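PDB 2OQT: ascorbate-specific PTS system EIIA component from Streptococcus pyogenes serotype M1, which probably takes part in the phosphoenolpyruvate-dependent phosphotransfer that phosphorylates ascorbate as it is carried across the cell membrane. Local coordinates for residues 111-114 and 115-119; 127-130 and 131-135. All coordinates share one frame; numbering follows the deposited sequence.

Contact 1: 111-114 and 115-119; sequences IHTT and VAIPQ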
loop_
_atom_site.group_PDB
_atom_site.type_symbol
_atom_site.label_atom_id
_atom_site.label_comp_id
_atom_site.label_asym_id
_atom_site.label_seq_id
_atom_site.Cartn_x
_atom_site.Cartn_y
_atom_site.Cartn_z
ATOM N N ILE A 111 2.283 1.791 15.555
ATOM C CA ILE A 111 1.742 0.724 14.711
ATOM C C ILE A 111 2.674 0.405 13.533
ATOM O O ILE A 111 2.990 -0.750 13.288
ATOM C CB ILE A 111 0.257 1.126 14.233
ATOM C CG1 ILE A 111 -0.802 0.735 15.275
ATOM C CG2 ILE A 111 -0.130 0.611 12.804
ATOM C CD1 ILE A 111 -2.097 1.620 15.170
ATOM N N HIS A 112 3.125 1.439 12.825
ATOM C CA HIS A 112 3.881 1.272 11.585
ATOM C C HIS A 112 4.975 0.190 11.667
ATOM O O HIS A 112 5.055 -0.697 10.814
ATOM C CB HIS A 112 4.483 2.619 11.119
ATOM C CG HIS A 112 3.457 3.690 10.898
ATOM N ND1 HIS A 112 2.920 4.429 11.928
ATOM C CD2 HIS A 112 2.825 4.104 9.776
ATOM C CE1 HIS A 112 2.016 5.267 11.450
ATOM N NE2 HIS A 112 1.938 5.088 10.146
ATOM N N THR A 113 5.827 0.268 12.685
ATOM C CA THR A 113 6.996 -0.588 12.712
ATOM C C THR A 113 6.741 -1.862 13.520
ATOM O O THR A 113 7.234 -2.920 13.166
ATOM C CB THR A 113 8.244 0.166 13.220
ATOM O OG1 THR A 113 8.185 0.260 14.629
ATOM C CG2 THR A 113 8.304 1.590 12.663
ATOM N N THR A 114 5.951 -1.749 14.585
ATOM C CA THR A 114 5.647 -2.885 15.466
ATOM C C THR A 114 4.654 -3.896 14.895
ATOM O O THR A 114 4.699 -5.075 15.230
ATOM C CB THR A 114 5.072 -2.408 16.792
ATOM O OG1 THR A 114 3.884 -1.644 16.519
ATOM C CG2 THR A 114 6.105 -1.557 17.557
ATOM N N VAL A 115 3.766 -3.412 14.034
ATOM C CA VAL A 115 2.610 -4.162 13.565
ATOM C C VAL A 115 2.564 -4.273 12.037
ATOM O O VAL A 115 2.326 -5.361 11.517
ATOM C CB VAL A 115 1.280 -3.524 14.089
ATOM C CG1 VAL A 115 0.063 -4.168 13.436
ATOM C CG2 VAL A 115 1.170 -3.632 15.623
ATOM N N ALA A 116 2.784 -3.163 11.322
ATOM C CA ALA A 116 2.461 -3.082 9.877
ATOM C C ALA A 116 3.576 -3.545 8.979
ATOM O O ALA A 116 3.374 -4.455 8.171
ATOM C CB ALA A 116 2.022 -1.683 9.475
ATOM N N ILE A 117 4.752 -2.931 9.124
ATOM C CA ILE A 117 5.914 -3.291 8.323
ATOM C C ILE A 117 6.218 -4.799 8.378
ATOM O O ILE A 117 6.402 -5.403 7.328
ATOM C CB ILE A 117 7.143 -2.381 8.628
ATOM C CG1 ILE A 117 7.024 -1.067 7.848
ATOM C CG2 ILE A 117 8.442 -3.070 8.216
ATOM C CD1 ILE A 117 7.518 0.150 8.543
ATOM N N PRO A 118 6.220 -5.420 9.592
ATOM C CA PRO A 118 6.468 -6.862 9.643
ATOM C C PRO A 118 5.539 -7.654 8.719
ATOM O O PRO A 118 6.011 -8.553 8.022
ATOM C CB PRO A 118 6.217 -7.223 11.105
ATOM C CG PRO A 118 6.377 -5.971 11.848
ATOM C CD PRO A 118 5.988 -4.863 10.938
ATOM N N GLN A 119 4.251 -7.301 8.687
ATOM C CA GLN A 119 3.292 -7.994 7.837
ATOM C C GLN A 119 3.619 -7.751 6.371
ATOM O O GLN A 119 3.623 -8.681 5.560
ATOM C CB GLN A 119 1.857 -7.555 8.155
ATOM C CG GLN A 119 1.301 -8.104 9.474
ATOM C CD GLN A 119 -0.137 -7.671 9.777
ATOM O OE1 GLN A 119 -1.103 -8.221 9.217
ATOM N NE2 GLN A 119 -0.286 -6.698 10.694
#
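I117 and P118 lie one turn beyond H112 and T113 in the helix 111-124, and their side chains lean back over the carbonyl oxygens of that earlier turn. This turn is wider than in an alpha helix, with a pi-type turn at 112-114. I111 O takes two donors, V115 N at 2.9 Å and A116 N at 3.1 Å, while I117 N is drawn to H112 O, 2.8 Å away, with an N-H...O angle of 171°. P118 has no N-H for T114 O, its alpha-type partner, and the helix kinks here; its ring packs against T113 O, which CD approaches to 3.2 Å.

I117 has CG2 anti to its backbone N (chi1 -82° to CG1), which leaves CG1 and CD1 to run back along the helix, CD1 lying 3.5 Å from H112 O. T114 and V115 cross obliquely, OG1 facing CG2 of V115 at 3.5 Å; that hydroxyl is bonded to S110 O, a common role for a helical threonine. Q119 also bonds M2 and L4, tying the N-terminal residues to this helix.

The CB of H112 leads away from 115-119 into the protein interior. Its ND1 bonds P109 O, which fixes the ring's rotation and sets it beside H69. H69 lies in the Pro-His-Ala segment where type 2 EIIA domains carry the phosphorylated histidine, so H112 probably lines that site. The shift from i+4 to i+5 bonding thus lets the turn run into the proline kink, beyond which Q119 NE2 serves V115 O at 3.0 Å, from above the carbonyl plane.

Contact 2: 127-130 and 131-135; sequences DNAI and ERLVA
The short helix 129-134 opens at N128, its N-cap residue, and R132 folds back over this first turn to hold the chain just ahead of it. The guanidinium grips D127 O side-on with two nitrogens, NE and NH2, each 3.1 Å from that oxygen. D127 O lies in the guanidinium plane at its edge: NE arrives nearly end-on to the carbonyl, at a C=O...N angle of 171°, and NH2 comes in on a lone pair. Bends at chi2 and chi3 bring the long arginine chain round to this place, its CG passing N128 O. Arginine suits the position because its planar array of N-H groups can serve one carbonyl twice.

N128 has a left-handed backbone (phi 41°, psi 64°), which asparagine tolerates better than most residues other than glycine. Its side chain makes no capping bond; the amide lies over the carboxylate of E131, whose exact place is doubtful. Regular bonds follow, L133 N to A129 O at 2.7 Å and V134 N to I130 O at 2.7 Å. The methyl CB of A129 touches L133 CD2 loosely, at 4.3 Å.

L133 and R132 both rest on M145 of helix 139-149, whose E148 makes a long, weak ion pair with R132 NH1. I130 and V134 meet S99 of strand 97-105, so the helix packs against both that strand and the following helix.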
loop_
_atom_site.group_PDB
_atom_site.type_symbol
_atom_site.label_atom_id
_atom_site.label_comp_id
_atom_site.label_asym_id
_atom_site.label_seq_id
_atom_site.Cartn_x
_atom_site.Cartn_y
_atom_site.Cartn_z
ATOM N N ASP A 127 8.851 -15.721 -2.452
ATOM C CA ASP A 127 9.307 -16.091 -3.794
ATOM C C ASP A 127 8.522 -15.398 -4.915
ATOM O O ASP A 127 7.316 -15.538 -5.010
ATOM C CB ASP A 127 9.275 -17.630 -3.950
ATOM C CG ASP A 127 10.278 -18.343 -3.002
ATOM O OD1 ASP A 127 9.865 -18.855 -1.918
ATOM O OD2 ASP A 127 11.492 -18.355 -3.335
ATOM N N ASN A 128 9.234 -14.631 -5.736
ATOM C CA ASN A 128 8.655 -13.864 -6.843
ATOM C C ASN A 128 7.311 -13.192 -6.484
ATOM O O ASN A 128 6.268 -13.511 -7.044
ATOM C CB ASN A 128 8.573 -14.729 -8.128
ATOM C CG ASN A 128 9.005 -13.953 -9.410
ATOM O OD1 ASN A 128 8.183 -13.721 -10.314
ATOM N ND2 ASN A 128 10.292 -13.545 -9.481
ATOM N N ALA A 129 7.339 -12.255 -5.538
ATOM C CA ALA A 129 6.102 -11.652 -5.069
ATOM C C ALA A 129 5.533 -10.575 -6.002
ATOM O O ALA A 129 4.349 -10.644 -6.352
ATOM C CB ALA A 129 6.249 -11.129 -3.654
ATOM N N ILE A 130 6.338 -9.592 -6.412
ATOM C CA ILE A 130 5.726 -8.453 -7.117
ATOM C C ILE A 130 5.047 -8.820 -8.446
ATOM O O ILE A 130 3.915 -8.381 -8.750
ATOM C CB ILE A 130 6.599 -7.110 -7.155
ATOM C CG1 ILE A 130 7.291 -6.893 -8.490
ATOM C CG2 ILE A 130 7.578 -6.991 -5.974
ATOM C CD1 ILE A 130 7.165 -5.479 -9.001
ATOM N N GLU A 131 5.724 -9.690 -9.193
ATOM C CA GLU A 131 5.273 -10.220 -10.475
ATOM C C GLU A 131 4.109 -11.176 -10.257
ATOM O O GLU A 131 3.101 -11.084 -10.946
ATOM C CB GLU A 131 6.437 -10.929 -11.165
ATOM C CG GLU A 131 7.810 -10.459 -10.662
ATOM C CD GLU A 131 8.071 -10.928 -9.225
ATOM O OE1 GLU A 131 7.199 -11.669 -8.696
ATOM O OE2 GLU A 131 9.121 -10.564 -8.631
ATOM N N ARG A 132 4.222 -12.080 -9.289
ATOM C CA ARG A 132 3.061 -12.854 -8.887
ATOM C C ARG A 132 1.846 -11.944 -8.611
ATOM O O ARG A 132 0.731 -12.219 -9.084
ATOM C CB ARG A 132 3.378 -13.671 -7.644
ATOM C CG ARG A 132 3.961 -15.048 -7.904
ATOM C CD ARG A 132 3.472 -16.002 -6.830
ATOM N NE ARG A 132 4.361 -16.097 -5.667
ATOM C CZ ARG A 132 4.010 -16.657 -4.506
ATOM N NH1 ARG A 132 2.784 -17.155 -4.338
ATOM N NH2 ARG A 132 4.889 -16.720 -3.505
ATOM N N LEU A 133 2.079 -10.865 -7.853
ATOM C CA LEU A 133 1.064 -9.889 -7.457
ATOM C C LEU A 133 0.520 -9.148 -8.668
ATOM O O LEU A 133 -0.683 -8.900 -8.766
ATOM C CB LEU A 133 1.656 -8.889 -6.435
ATOM C CG LEU A 133 1.378 -8.779 -4.919
ATOM C CD1 LEU A 133 0.415 -9.789 -4.323
ATOM C CD2 LEU A 133 2.665 -8.731 -4.114
ATOM N N VAL A 134 1.417 -8.804 -9.594
ATOM C CA VAL A 134 1.031 -8.094 -10.841
ATOM C C VAL A 134 0.150 -8.958 -11.756
ATOM O O VAL A 134 -0.778 -8.453 -12.380
ATOM C CB VAL A 134 2.271 -7.446 -11.572
ATOM C CG1 VAL A 134 2.011 -7.190 -13.053
ATOM C CG2 VAL A 134 2.645 -6.140 -10.911
ATOM N N ALA A 135 0.422 -10.262 -11.772
ATOM C CA ALA A 135 -0.318 -11.257 -12.567
ATOM C C ALA A 135 -1.583 -11.823 -11.882
ATOM O O ALA A 135 -2.289 -12.681 -12.453
ATOM C CB ALA A 135 0.616 -12.392 -12.944
#

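How the contacts relate
Contact 1 comes first along the chain, at the start of helix 111-124, and contact 2 follows in helix 129-134, the next helix. Their centres are 21 Å apart and their nearest atoms about 10 Å, so the two do not touch. What they share is strand 97-105 of the mixed sheet: the two helices meet it at different points, contact 1 through H112 and A116 on L104. Two consecutive helices are thus set against one strand, both in the one EIIA type 2 domain. Contact 1 also ties in the N-terminal residues, whereas contact 2 packs on the last helix, 139-149.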